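Nodulation protein S (Bradyrhizobium sp., PDB 3OFK) probably methylates a nitrogen atom during nod factor synthesis, using S-adenosyl-L-methionine as the methyl donor. Local coordinates at residues A[39-44]-A[186-191]. Residues are numbered along the deposited sequence; the frame is centred on the assembly and turned at random.
Sequences HTQLLR and VQCQGQ. With SAH (S-adenosyl-L-homocysteine), chain E.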
loop_
_atom_site.group_PDB
_atom_site.type_symbol
_atom_site.label_atom_id
_atom_site.label_comp_id
_atom_site.label_asym_id
_atom_site.label_seq_id
_atom_site.Cartn_x
_atom_site.Cartn_y
_atom_site.Cartn_z
ATOM N N HIS A 39 4.892 -7.446 5.995
ATOM C CA HIS A 39 4.096 -8.203 5.068
ATOM C C HIS A 39 3.283 -9.307 5.708
ATOM O O HIS A 39 2.159 -9.562 5.285
ATOM C CB HIS A 39 4.992 -8.803 3.988
ATOM C CG HIS A 39 5.325 -7.859 2.884
ATOM N ND1 HIS A 39 5.917 -8.274 1.709
ATOM C CD2 HIS A 39 5.086 -6.536 2.739
ATOM C CE1 HIS A 39 6.073 -7.236 0.909
ATOM N NE2 HIS A 39 5.558 -6.175 1.502
ATOM N N THR A 40 3.856 -9.977 6.703
ATOM C CA THR A 40 3.125 -10.986 7.477
ATOM C C THR A 40 1.909 -10.338 8.140
ATOM O O THR A 40 0.794 -10.853 8.010
ATOM C CB THR A 40 4.038 -11.701 8.506
ATOM O OG1 THR A 40 5.107 -12.366 7.811
ATOM C CG2 THR A 40 3.257 -12.719 9.317
ATOM N N GLN A 41 2.117 -9.184 8.793
ATOM C CA GLN A 41 0.999 -8.445 9.395
ATOM C C GLN A 41 -0.004 -7.941 8.375
ATOM O O GLN A 41 -1.212 -8.057 8.539
ATOM C CB GLN A 41 1.504 -7.246 10.222
ATOM C CG GLN A 41 2.244 -7.622 11.515
ATOM C CD GLN A 41 1.492 -8.612 12.367
ATOM O OE1 GLN A 41 0.261 -8.563 12.460
ATOM N NE2 GLN A 41 2.232 -9.527 13.005
ATOM N N LEU A 42 0.504 -7.359 7.321
ATOM C CA LEU A 42 -0.359 -6.905 6.237
ATOM C C LEU A 42 -1.233 -8.066 5.666
ATOM O O LEU A 42 -2.441 -7.900 5.488
ATOM C CB LEU A 42 0.501 -6.227 5.155
ATOM C CG LEU A 42 -0.199 -5.231 4.247
ATOM C CD1 LEU A 42 -0.487 -3.929 5.007
ATOM C CD2 LEU A 42 0.614 -4.961 3.009
ATOM N N LEU A 43 -0.635 -9.239 5.417
ATOM C CA LEU A 43 -1.399 -10.393 4.930
ATOM C C LEU A 43 -2.349 -10.929 6.013
ATOM O O LEU A 43 -3.469 -11.267 5.684
ATOM C CB LEU A 43 -0.501 -11.524 4.394
ATOM C CG LEU A 43 -1.205 -12.674 3.645
ATOM C CD1 LEU A 43 -1.934 -12.201 2.395
ATOM C CD2 LEU A 43 -0.238 -13.744 3.252
ATOM N N ARG A 44 -1.923 -10.964 7.286
ATOM C CA ARG A 44 -2.793 -11.451 8.361
ATOM C C ARG A 44 -4.057 -10.605 8.401
ATOM O O ARG A 44 -5.167 -11.140 8.468
ATOM C CB ARG A 44 -2.109 -11.427 9.749
ATOM C CG ARG A 44 -3.032 -11.833 10.905
ATOM C CD ARG A 44 -2.336 -11.759 12.265
ATOM N NE ARG A 44 -1.938 -10.391 12.614
ATOM C CZ ARG A 44 -2.752 -9.466 13.128
ATOM N NH1 ARG A 44 -4.030 -9.741 13.350
ATOM N NH2 ARG A 44 -2.288 -8.250 13.416
ATOM N N VAL A 186 -2.143 -2.733 14.279
ATOM C CA VAL A 186 -0.906 -3.369 14.721
ATOM C C VAL A 186 0.250 -2.461 14.484
ATOM O O VAL A 186 0.316 -1.776 13.488
ATOM C CB VAL A 186 -0.528 -4.695 13.960
ATOM C CG1 VAL A 186 -0.608 -5.887 14.892
ATOM C CG2 VAL A 186 -1.348 -4.897 12.682
ATOM N N GLN A 187 1.202 -2.532 15.389
ATOM C CA GLN A 187 2.452 -1.841 15.241
ATOM C C GLN A 187 3.517 -2.819 14.766
ATOM O O GLN A 187 3.475 -4.004 15.096
ATOM C CB GLN A 187 2.845 -1.273 16.591
ATOM C CG GLN A 187 3.896 -0.221 16.496
ATOM C CD GLN A 187 4.123 0.459 17.821
ATOM O OE1 GLN A 187 3.335 0.284 18.763
ATOM N NE2 GLN A 187 5.197 1.250 17.904
ATOM N N CYS A 188 4.489 -2.316 14.017
ATOM C CA CYS A 188 5.521 -3.144 13.468
ATOM C C CYS A 188 6.856 -2.426 13.579
ATOM O O CYS A 188 7.019 -1.363 13.015
ATOM C CB CYS A 188 5.182 -3.398 12.001
ATOM S SG CYS A 188 5.433 -5.047 11.559
ATOM N N GLN A 189 7.825 -3.001 14.274
ATOM C CA GLN A 189 9.072 -2.284 14.508
ATOM C C GLN A 189 10.297 -3.095 14.147
ATOM O O GLN A 189 10.355 -4.282 14.426
ATOM C CB GLN A 189 9.152 -1.859 15.966
ATOM C CG GLN A 189 8.065 -0.905 16.359
ATOM C CD GLN A 189 8.480 0.007 17.481
ATOM O OE1 GLN A 189 8.500 1.225 17.318
ATOM N NE2 GLN A 189 8.842 -0.573 18.617
ATOM N N GLY A 190 11.284 -2.435 13.555
ATOM C CA GLY A 190 12.498 -3.104 13.115
ATOM C C GLY A 190 13.726 -2.744 13.924
ATOM O O GLY A 190 13.730 -2.872 15.142
ATOM N N GLN A 191 14.775 -2.306 13.232
ATOM C CA GLN A 191 16.087 -2.079 13.838
ATOM C C GLN A 191 16.332 -0.610 14.149
ATOM O O GLN A 191 17.229 -0.282 14.913
ATOM C CB GLN A 191 17.188 -2.591 12.903
ATOM C CG GLN A 191 17.722 -3.971 13.239
ATOM C CD GLN A 191 19.134 -3.935 13.817
ATOM O OE1 GLN A 191 19.462 -4.685 14.743
ATOM N NE2 GLN A 191 19.980 -3.062 13.269
HETATM N N SAH E . 2.429 -1.845 -1.123
HETATM C CA SAH E . 3.711 -2.524 -1.282
HETATM C CB SAH E . 4.677 -1.629 -2.054
HETATM C CG SAH E . 5.157 -0.332 -1.422
HETATM S SD SAH E . 6.476 0.532 -2.345
HETATM C C SAH E . 4.346 -2.973 0.044
HETATM O O SAH E . 3.935 -2.549 1.126
HETATM O OXT SAH E . 5.282 -3.771 0.047
HETATM C "C5'" SAH E . 5.399 1.842 -3.015
HETATM C "C4'" SAH E . 4.749 1.614 -4.366
HETATM O "O4'" SAH E . 3.766 2.629 -4.570
HETATM C "C3'" SAH E . 5.714 1.680 -5.548
HETATM O "O3'" SAH E . 5.436 0.611 -6.462
HETATM C "C2'" SAH E . 5.399 3.051 -6.168
HETATM O "O2'" SAH E . 5.663 3.088 -7.549
HETATM C "C1'" SAH E . 3.928 3.158 -5.875
HETATM N N9 SAH E . 3.304 4.500 -5.908
HETATM C C8 SAH E . 3.825 5.679 -5.438
HETATM N N7 SAH E . 2.903 6.648 -5.622
HETATM C C5 SAH E . 1.807 6.117 -6.190
HETATM C C6 SAH E . 0.588 6.710 -6.521
HETATM N N6 SAH E . 0.441 8.054 -6.360
HETATM N N1 SAH E . -0.379 5.918 -7.090
HETATM C C2 SAH E . -0.149 4.558 -7.267
HETATM N N3 SAH E . 1.063 3.983 -6.898
HETATM C C4 SAH E . 2.027 4.754 -6.347
#
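Gln41 OE1, gripped by two nitrogens of Arg44 one helical turn further on, faces the methyls of Val186 across the contact. Arg44 NH2 donates at 2.7 Å to Gln41 OE1, almost in line with the carbonyl bond, while Arg44 NE reaches the same oxygen at 2.9 Å, tilted out of the carbonyl plane. Both nitrogens grip the one oxygen side-on, with OE1 in the guanidinium plane, and the pair of bonds limits rotation of the group. A bend in the arginine chain at chi3 (64°) turns the group back toward the glutamine, and NH1 forms a salt bridge with Glu184 on the strand that carries Val186. Against this polar pair Val186 sets its two methyls: CG1 meets the guanidinium edge, 3.3 Å from Arg44 NH2, and also lies 3.7 Å from Gln41 OE1. Residues 39-44 of helix 33-46 run nearly antiparallel (163°) to residues 186-189 of strand 181-189, an outermost strand of the sheet. In this Rossmann-like methyltransferase fold, 196-203 is the reversed strand between 148-155 and 181-189, held to the latter by Val186–Leu199 and Cys188–Cys197 backbone bonds. Further along the strand, Cys188 SG rests 4.1 Å from Gln41 CG, the aliphatic part of a side chain that also touches Leu199. With an alanine at Gln41, Arg44 would probably lose the acceptor shared by NE and NH2 and be held mainly through Glu184, and a gap would open beside Val186 and Cys188. On a different side of the same helix, His39 NE2 donates at 2.8 Å to the carboxylate oxygen OXT of the bound S-adenosyl-L-homocysteine, a nearly straight bond (166°) in the plane of the imidazole. His39 ND1 is hydrogen-bonded to Lys68 NZ, and Phe65 packs edge-to-face with the ring.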